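Local coordinates for glycosylation Associate Protein 2 (Streptococcus agalactiae serotype V, PDB 6OYC) that probably takes part, with its partner Gap proteins, in glycosylation and accessory Sec export of a serine-rich surface adhesin, and has an alpha/beta-hydrolase-like domain, at residues K346-I351 with T378-K383; P295-Y300 with E353-L358. All coordinates share one frame; numbering follows the deposited sequence.

Contact 1: residues K346-I351 with T378-K383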
ATOM      1  N   LYS B 346      14.712   2.181   2.014  1.00 39.75           N
ATOM      2  CA  LYS B 346      13.910   1.555   0.975  1.00 36.84           C
ATOM      3  C   LYS B 346      12.836   2.498   0.464  1.00 38.97           C
ATOM      4  O   LYS B 346      12.489   2.449  -0.722  1.00 39.70           O
ATOM      5  CB  LYS B 346      13.300   0.256   1.492  1.00 36.91           C
ATOM      6  CG  LYS B 346      14.308  -0.846   1.434  1.00 38.22           C
ATOM      7  CD  LYS B 346      13.768  -2.157   1.853  1.00 39.89           C
ATOM      8  CE  LYS B 346      14.764  -3.224   1.500  1.00 41.14           C
ATOM      9  NZ  LYS B 346      14.316  -4.530   1.971  1.00 39.06           N
ATOM     10  N   ILE B 347      12.307   3.367   1.329  1.00 36.40           N
ATOM     11  CA  ILE B 347      11.350   4.363   0.857  1.00 37.87           C
ATOM     12  C   ILE B 347      12.027   5.308  -0.129  1.00 40.45           C
ATOM     13  O   ILE B 347      11.478   5.622  -1.194  1.00 41.08           O
ATOM     14  CB  ILE B 347      10.727   5.115   2.048  1.00 39.31           C
ATOM     15  CG1 ILE B 347       9.981   4.126   2.958  1.00 37.89           C
ATOM     16  CG2 ILE B 347       9.808   6.241   1.560  1.00 34.41           C
ATOM     17  CD1 ILE B 347       9.327   4.753   4.169  1.00 38.27           C
ATOM     18  N   VAL B 348      13.243   5.748   0.190  1.00 41.68           N
ATOM     19  CA  VAL B 348      13.947   6.678  -0.691  1.00 41.57           C
ATOM     20  C   VAL B 348      14.274   6.000  -2.010  1.00 41.35           C
ATOM     21  O   VAL B 348      14.033   6.552  -3.091  1.00 43.41           O
ATOM     22  CB  VAL B 348      15.206   7.223   0.014  1.00 43.72           C
ATOM     23  CG1 VAL B 348      16.143   7.900  -0.967  1.00 44.57           C
ATOM     24  CG2 VAL B 348      14.802   8.177   1.147  1.00 40.21           C
ATOM     25  N   ASP B 349      14.801   4.775  -1.944  1.00 40.98           N
ATOM     26  CA  ASP B 349      15.097   4.037  -3.166  1.00 39.19           C
ATOM     27  C   ASP B 349      13.845   3.838  -4.011  1.00 43.18           C
ATOM     28  O   ASP B 349      13.906   3.928  -5.240  1.00 47.14           O
ATOM     29  CB  ASP B 349      15.735   2.686  -2.834  1.00 43.82           C
ATOM     30  CG  ASP B 349      17.115   2.820  -2.185  1.00 49.29           C
ATOM     31  OD1 ASP B 349      17.666   3.944  -2.152  1.00 48.64           O
ATOM     32  OD2 ASP B 349      17.642   1.799  -1.692  1.00 47.72           O
ATOM     33  N   ALA B 350      12.700   3.569  -3.371  1.00 40.92           N
ATOM     34  CA  ALA B 350      11.492   3.265  -4.134  1.00 39.21           C
ATOM     35  C   ALA B 350      11.051   4.462  -4.955  1.00 38.86           C
ATOM     36  O   ALA B 350      10.624   4.307  -6.106  1.00 38.18           O
ATOM     37  CB  ALA B 350      10.360   2.817  -3.209  1.00 35.36           C
ATOM     38  N   ILE B 351      11.150   5.667  -4.385  1.00 38.92           N
ATOM     39  CA  ILE B 351      10.837   6.868  -5.158  1.00 41.26           C
ATOM     40  C   ILE B 351      11.914   7.130  -6.217  1.00 42.61           C
ATOM     41  O   ILE B 351      11.598   7.376  -7.389  1.00 43.11           O
ATOM     42  CB  ILE B 351      10.631   8.076  -4.225  1.00 43.19           C
ATOM     43  CG1 ILE B 351       9.524   7.767  -3.210  1.00 39.74           C
ATOM     44  CG2 ILE B 351      10.248   9.323  -5.043  1.00 38.37           C
ATOM     45  CD1 ILE B 351       9.633   8.509  -1.911  1.00 37.96           C
ATOM     46  N   THR B 378       8.315  15.193   4.110  1.00 44.08           N
ATOM     47  CA  THR B 378       9.427  16.075   4.465  1.00 48.46           C
ATOM     48  C   THR B 378      10.657  15.296   4.933  1.00 46.06           C
ATOM     49  O   THR B 378      11.781  15.605   4.519  1.00 46.73           O
ATOM     50  CB  THR B 378       8.976  17.072   5.540  1.00 49.53           C
ATOM     51  OG1 THR B 378       7.754  17.707   5.130  1.00 46.07           O
ATOM     52  CG2 THR B 378      10.029  18.131   5.754  1.00 44.74           C
ATOM     53  N   TYR B 379      10.473  14.281   5.786  1.00 46.37           N
ATOM     54  CA  TYR B 379      11.616  13.525   6.300  1.00 46.19           C
ATOM     55  C   TYR B 379      12.392  12.855   5.175  1.00 44.44           C
ATOM     56  O   TYR B 379      13.631  12.866   5.172  1.00 43.90           O
ATOM     57  CB  TYR B 379      11.144  12.483   7.325  1.00 44.22           C
ATOM     58  CG  TYR B 379      12.234  11.619   7.946  1.00 40.73           C
ATOM     59  CD1 TYR B 379      12.645  10.440   7.335  1.00 41.72           C
ATOM     60  CD2 TYR B 379      12.841  11.976   9.148  1.00 42.56           C
ATOM     61  CE1 TYR B 379      13.643   9.646   7.898  1.00 41.38           C
ATOM     62  CE2 TYR B 379      13.835  11.181   9.721  1.00 41.94           C
ATOM     63  CZ  TYR B 379      14.225  10.018   9.091  1.00 40.83           C
ATOM     64  OH  TYR B 379      15.201   9.207   9.644  1.00 39.97           O
ATOM     65  N   HIS B 380      11.684  12.250   4.219  1.00 41.63           N
ATOM     66  CA  HIS B 380      12.381  11.589   3.120  1.00 45.46           C
ATOM     67  C   HIS B 380      12.753  12.582   2.019  1.00 46.85           C
ATOM     68  O   HIS B 380      13.715  12.345   1.278  1.00 45.27           O
ATOM     69  CB  HIS B 380      11.527  10.432   2.578  1.00 42.44           C
ATOM     70  CG  HIS B 380      11.328   9.318   3.566  1.00 43.11           C
ATOM     71  ND1 HIS B 380      12.331   8.431   3.901  1.00 41.77           N
ATOM     72  CD2 HIS B 380      10.254   8.964   4.315  1.00 40.94           C
ATOM     73  CE1 HIS B 380      11.882   7.575   4.804  1.00 40.37           C
ATOM     74  NE2 HIS B 380      10.625   7.877   5.075  1.00 39.52           N
ATOM     75  N   GLY B 381      12.011  13.695   1.909  1.00 46.99           N
ATOM     76  CA  GLY B 381      12.389  14.759   0.987  1.00 49.29           C
ATOM     77  C   GLY B 381      13.820  15.219   1.178  1.00 49.79           C
ATOM     78  O   GLY B 381      14.538  15.467   0.207  1.00 53.31           O
ATOM     79  N   ALA B 382      14.263  15.295   2.436  1.00 50.18           N
ATOM     80  CA  ALA B 382      15.655  15.606   2.754  1.00 51.28           C
ATOM     81  C   ALA B 382      16.654  14.754   1.974  1.00 49.45           C
ATOM     82  O   ALA B 382      17.764  15.212   1.687  1.00 53.02           O
ATOM     83  CB  ALA B 382      15.876  15.437   4.263  1.00 48.89           C
ATOM     84  N   LYS B 383      16.296  13.525   1.627  1.00 48.62           N
ATOM     85  CA  LYS B 383      17.195  12.672   0.864  1.00 46.13           C
ATOM     86  C   LYS B 383      16.941  12.738  -0.627  1.00 49.17           C
ATOM     87  O   LYS B 383      17.686  12.118  -1.399  1.00 44.93           O
ATOM     88  CB  LYS B 383      17.077  11.220   1.325  1.00 45.74           C
ATOM     89  CG  LYS B 383      17.915  10.897   2.540  1.00 46.83           C
ATOM     90  CD  LYS B 383      17.197  11.361   3.795  1.00 49.19           C
ATOM     91  CE  LYS B 383      17.425  10.432   4.976  1.00 43.17           C
ATOM     92  NZ  LYS B 383      16.429  10.755   6.049  1.00 43.47           N
TER

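Contact 2: residues P295-Y300 with E353-L358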
ATOM      1  N   PRO B 295       6.642  15.113 -16.994  1.00 54.63           N
ATOM      2  CA  PRO B 295       6.825  15.712 -15.677  1.00 50.10           C
ATOM      3  C   PRO B 295       5.678  16.525 -15.193  1.00 49.46           C
ATOM      4  O   PRO B 295       4.960  17.065 -15.959  1.00 50.46           O
ATOM      5  CB  PRO B 295       7.998  16.620 -15.888  1.00 55.23           C
ATOM      6  CG  PRO B 295       8.743  16.012 -16.999  1.00 59.28           C
ATOM      7  CD  PRO B 295       7.700  15.505 -17.915  1.00 56.41           C
ATOM      8  N   PRO B 296       5.513  16.595 -13.897  1.00 48.86           N
ATOM      9  CA  PRO B 296       6.413  15.952 -12.963  1.00 50.34           C
ATOM     10  C   PRO B 296       5.836  14.690 -12.354  1.00 48.89           C
ATOM     11  O   PRO B 296       4.709  14.375 -12.609  1.00 46.12           O
ATOM     12  CB  PRO B 296       6.504  16.991 -11.892  1.00 47.66           C
ATOM     13  CG  PRO B 296       5.149  17.518 -11.832  1.00 49.87           C
ATOM     14  CD  PRO B 296       4.560  17.433 -13.188  1.00 47.91           C
ATOM     15  N   LEU B 297       6.624  13.981 -11.562  1.00 49.58           N
ATOM     16  CA  LEU B 297       6.133  12.812 -10.849  1.00 46.93           C
ATOM     17  C   LEU B 297       5.638  13.309  -9.486  1.00 48.32           C
ATOM     18  O   LEU B 297       6.364  13.932  -8.757  1.00 46.37           O
ATOM     19  CB  LEU B 297       7.191  11.742 -10.713  1.00 43.71           C
ATOM     20  CG  LEU B 297       7.029  10.670  -9.653  1.00 40.69           C
ATOM     21  CD1 LEU B 297       5.805   9.852  -9.913  1.00 38.37           C
ATOM     22  CD2 LEU B 297       8.221   9.780  -9.560  1.00 38.83           C
ATOM     23  N   THR B 298       4.402  13.006  -9.161  1.00 41.38           N
ATOM     24  CA  THR B 298       3.796  13.494  -7.925  1.00 45.13           C
ATOM     25  C   THR B 298       3.578  12.356  -6.928  1.00 42.76           C
ATOM     26  O   THR B 298       2.840  11.407  -7.213  1.00 40.97           O
ATOM     27  CB  THR B 298       2.476  14.184  -8.232  1.00 44.77           C
ATOM     28  OG1 THR B 298       1.620  13.257  -8.916  1.00 41.67           O
ATOM     29  CG2 THR B 298       2.722  15.408  -9.107  1.00 45.14           C
ATOM     30  N   VAL B 299       4.165  12.483  -5.741  1.00 42.96           N
ATOM     31  CA  VAL B 299       4.129  11.445  -4.712  1.00 40.56           C
ATOM     32  C   VAL B 299       3.220  11.897  -3.577  1.00 42.28           C
ATOM     33  O   VAL B 299       3.402  12.990  -3.021  1.00 43.85           O
ATOM     34  CB  VAL B 299       5.545  11.137  -4.190  1.00 42.60           C
ATOM     35  CG1 VAL B 299       5.511  10.087  -3.081  1.00 40.16           C
ATOM     36  CG2 VAL B 299       6.458  10.701  -5.330  1.00 35.87           C
ATOM     37  N   TYR B 300       2.250  11.056  -3.219  1.00 39.70           N
ATOM     38  CA  TYR B 300       1.362  11.312  -2.086  1.00 39.13           C
ATOM     39  C   TYR B 300       1.581  10.249  -1.019  1.00 40.69           C
ATOM     40  O   TYR B 300       1.345   9.064  -1.274  1.00 39.21           O
ATOM     41  CB  TYR B 300      -0.101  11.318  -2.521  1.00 39.12           C
ATOM     42  CG  TYR B 300      -1.061  11.675  -1.407  1.00 44.45           C
ATOM     43  CD1 TYR B 300      -0.986  12.911  -0.764  1.00 41.96           C
ATOM     44  CD2 TYR B 300      -2.056  10.778  -0.999  1.00 42.85           C
ATOM     45  CE1 TYR B 300      -1.867  13.244   0.253  1.00 44.16           C
ATOM     46  CE2 TYR B 300      -2.937  11.101   0.026  1.00 43.09           C
ATOM     47  CZ  TYR B 300      -2.839  12.337   0.645  1.00 44.92           C
ATOM     48  OH  TYR B 300      -3.716  12.666   1.654  1.00 44.03           O
ATOM     49  N   GLU B 353      13.692   5.026  -7.682  1.00 43.78           N
ATOM     50  CA  GLU B 353      13.546   4.033  -8.734  1.00 46.64           C
ATOM     51  C   GLU B 353      12.506   4.467  -9.762  1.00 46.18           C
ATOM     52  O   GLU B 353      12.695   4.265 -10.966  1.00 45.79           O
ATOM     53  CB  GLU B 353      13.190   2.684  -8.118  1.00 50.76           C
ATOM     54  CG  GLU B 353      13.244   1.505  -9.062  1.00 57.62           C
ATOM     55  CD  GLU B 353      12.640   0.253  -8.433  1.00 72.16           C
ATOM     56  OE1 GLU B 353      11.556  -0.181  -8.884  1.00 72.61           O
ATOM     57  OE2 GLU B 353      13.242  -0.285  -7.475  1.00 75.54           O
ATOM     58  N   LYS B 354      11.414   5.095  -9.317  1.00 42.84           N
ATOM     59  CA  LYS B 354      10.391   5.503 -10.274  1.00 42.97           C
ATOM     60  C   LYS B 354      10.778   6.772 -11.021  1.00 47.12           C
ATOM     61  O   LYS B 354      10.367   6.951 -12.175  1.00 43.22           O
ATOM     62  CB  LYS B 354       9.052   5.698  -9.574  1.00 41.32           C
ATOM     63  CG  LYS B 354       8.658   4.524  -8.717  1.00 43.65           C
ATOM     64  CD  LYS B 354       8.482   3.265  -9.533  1.00 45.41           C
ATOM     65  CE  LYS B 354       8.462   2.037  -8.623  1.00 48.29           C
ATOM     66  NZ  LYS B 354       8.173   0.799  -9.399  1.00 48.93           N
ATOM     67  N   LEU B 355      11.539   7.668 -10.381  1.00 46.59           N
ATOM     68  CA  LEU B 355      12.151   8.769 -11.117  1.00 48.43           C
ATOM     69  C   LEU B 355      13.048   8.235 -12.223  1.00 50.97           C
ATOM     70  O   LEU B 355      12.936   8.647 -13.385  1.00 49.35           O
ATOM     71  CB  LEU B 355      12.949   9.665 -10.171  1.00 46.69           C
ATOM     72  CG  LEU B 355      12.133  10.733  -9.446  1.00 48.14           C
ATOM     73  CD1 LEU B 355      12.888  11.231  -8.241  1.00 51.00           C
ATOM     74  CD2 LEU B 355      11.804  11.869 -10.357  1.00 46.96           C
ATOM     75  N   ALA B 356      13.934   7.293 -11.875  1.00 47.03           N
ATOM     76  CA  ALA B 356      14.805   6.667 -12.866  1.00 47.22           C
ATOM     77  C   ALA B 356      13.997   6.060 -14.007  1.00 46.16           C
ATOM     78  O   ALA B 356      14.262   6.330 -15.184  1.00 45.29           O
ATOM     79  CB  ALA B 356      15.683   5.608 -12.196  1.00 42.72           C
ATOM     80  N   PHE B 357      12.991   5.247 -13.678  1.00 47.30           N
ATOM     81  CA  PHE B 357      12.139   4.660 -14.711  1.00 43.45           C
ATOM     82  C   PHE B 357      11.595   5.719 -15.662  1.00 41.67           C
ATOM     83  O   PHE B 357      11.530   5.495 -16.873  1.00 42.93           O
ATOM     84  CB  PHE B 357      10.985   3.891 -14.061  1.00 42.02           C
ATOM     85  CG  PHE B 357       9.993   3.306 -15.043  1.00 38.55           C
ATOM     86  CD1 PHE B 357      10.194   2.046 -15.593  1.00 40.03           C
ATOM     87  CD2 PHE B 357       8.847   3.998 -15.388  1.00 35.88           C
ATOM     88  CE1 PHE B 357       9.263   1.492 -16.477  1.00 38.20           C
ATOM     89  CE2 PHE B 357       7.919   3.453 -16.272  1.00 39.19           C
ATOM     90  CZ  PHE B 357       8.124   2.200 -16.814  1.00 36.39           C
ATOM     91  N   LEU B 358      11.160   6.864 -15.127  1.00 42.96           N
ATOM     92  CA  LEU B 358      10.654   7.949 -15.961  1.00 47.28           C
ATOM     93  C   LEU B 358      11.770   8.775 -16.602  1.00 52.33           C
ATOM     94  O   LEU B 358      11.477   9.640 -17.434  1.00 49.13           O
ATOM     95  CB  LEU B 358       9.753   8.869 -15.135  1.00 43.73           C
ATOM     96  CG  LEU B 358       8.362   8.331 -14.800  1.00 46.22           C
ATOM     97  CD1 LEU B 358       7.723   9.172 -13.715  1.00 44.49           C
ATOM     98  CD2 LEU B 358       7.478   8.300 -16.036  1.00 44.46           C
TER

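Contact 1: residues K346-I351 with T378-K383
With chi1 at -61°, Ile347 places CG1 beside the backbone N and CG2 anti to it, turning CG2 to His380, while His380 holds its CG anti to the carbonyl carbon (chi1 -65°), carrying the imidazole out towards helix 341-358. The methyl CG2 of Ile347 then stands over the centre of the His380 ring, 3.8 Å from its centroid and 5° off the normal, a CH-pi contact. A beta-branched side chain suits this place: its second branch ends in CD1, 3.5 Å from His380 NE2. The Tyr379 ring presents its edge, CD1, to the opposite face, 3.8 Å above the imidazole plane. His380 NE2 is hydrogen-bonded to the backbone O of Tyr337, which helps to fix the rotation of the buried ring.

The next residue, Val348, brings CG2 obliquely to the ring, 3.7 Å from His380 ND1, and also packs it 3.8 Å from Lys383 CB. The lysine suits the exposed margin of the contact: its CB packs against the valine methyls, and its bent chain leads NZ away to Ser442 OG. Pairing of helix 341-358 with helix 372-381, which begins at a probable nucleophile elbow, is consistent with helices lying side by side on one face of an alpha/beta-hydrolase-type sheet.

Contact 2: residues P295-Y300 with E353-L358
Leu297, near the start of a central strand, points its side chain at Lys354, Leu355 and Leu358 of helix 341-358, in the helix-on-sheet layering of an alpha/beta-hydrolase-like fold. The strand and helix segments run nearly antiparallel, at 160°, with their axes 10.2 Å apart, a spacing that the side chains of one leucine layer can fill.

The apolar contacts carry the interface. CG of Leu297 is anti to the backbone N (chi1 161°), a setting that extends the side chain from the strand and brings CD2 up to the helix. There CD2 lies 4.0 Å from Leu355 CG, the two leucine side chains meeting at a slant. CB of Leu297 takes the other partner, CD1 of Leu358, also at 4.0 Å. Leu355 and Leu358 are three residues apart, so they lie on neighbouring turns of the helix and can flank one leucine of the strand. Branched, flexible leucines suit such a buried seam, since their methyls can fit the uneven helix surface.

Polar groups keep to the margins. Lys354 offers the strand only its aliphatic root, CB, while its chain turns away at chi2 and NZ makes salt bridges with Glu274 and, over 3.6 Å, with Glu353 OE1. A long amphipathic residue is apt here, where the buried layer gives way to solvent. The strand meets its sheet neighbours by backbone bonds, Leu297 pairing with Gln364 and Ile366, while its side chain points to the helix on one face of the sheet.

The helix backbone is touched as well: Leu297 CD2 lies 4.0 Å from Leu355 N.

Both contacts use helix 341-358, contact 1 its middle and contact 2 its C-terminal end, and their centres lie 12 Å apart. Contact 2 ties the helix down onto strand 297-301, whereas contact 1 joins it laterally to helix 372-381. Both are largely buried, but each has a lysine at its edge, Lys383 being exposed and Lys354 partly so. Their chemistry differs accordingly: mainly leucines, with the aliphatic root of Lys354, meet between layers, while the helix pair brings in a histidine ring whose polar atom needs a bond to the backbone. Ile351 CG2 packs on Val299 CG2 at 4.0 Å, so the two contacts adjoin in the same apolar layer.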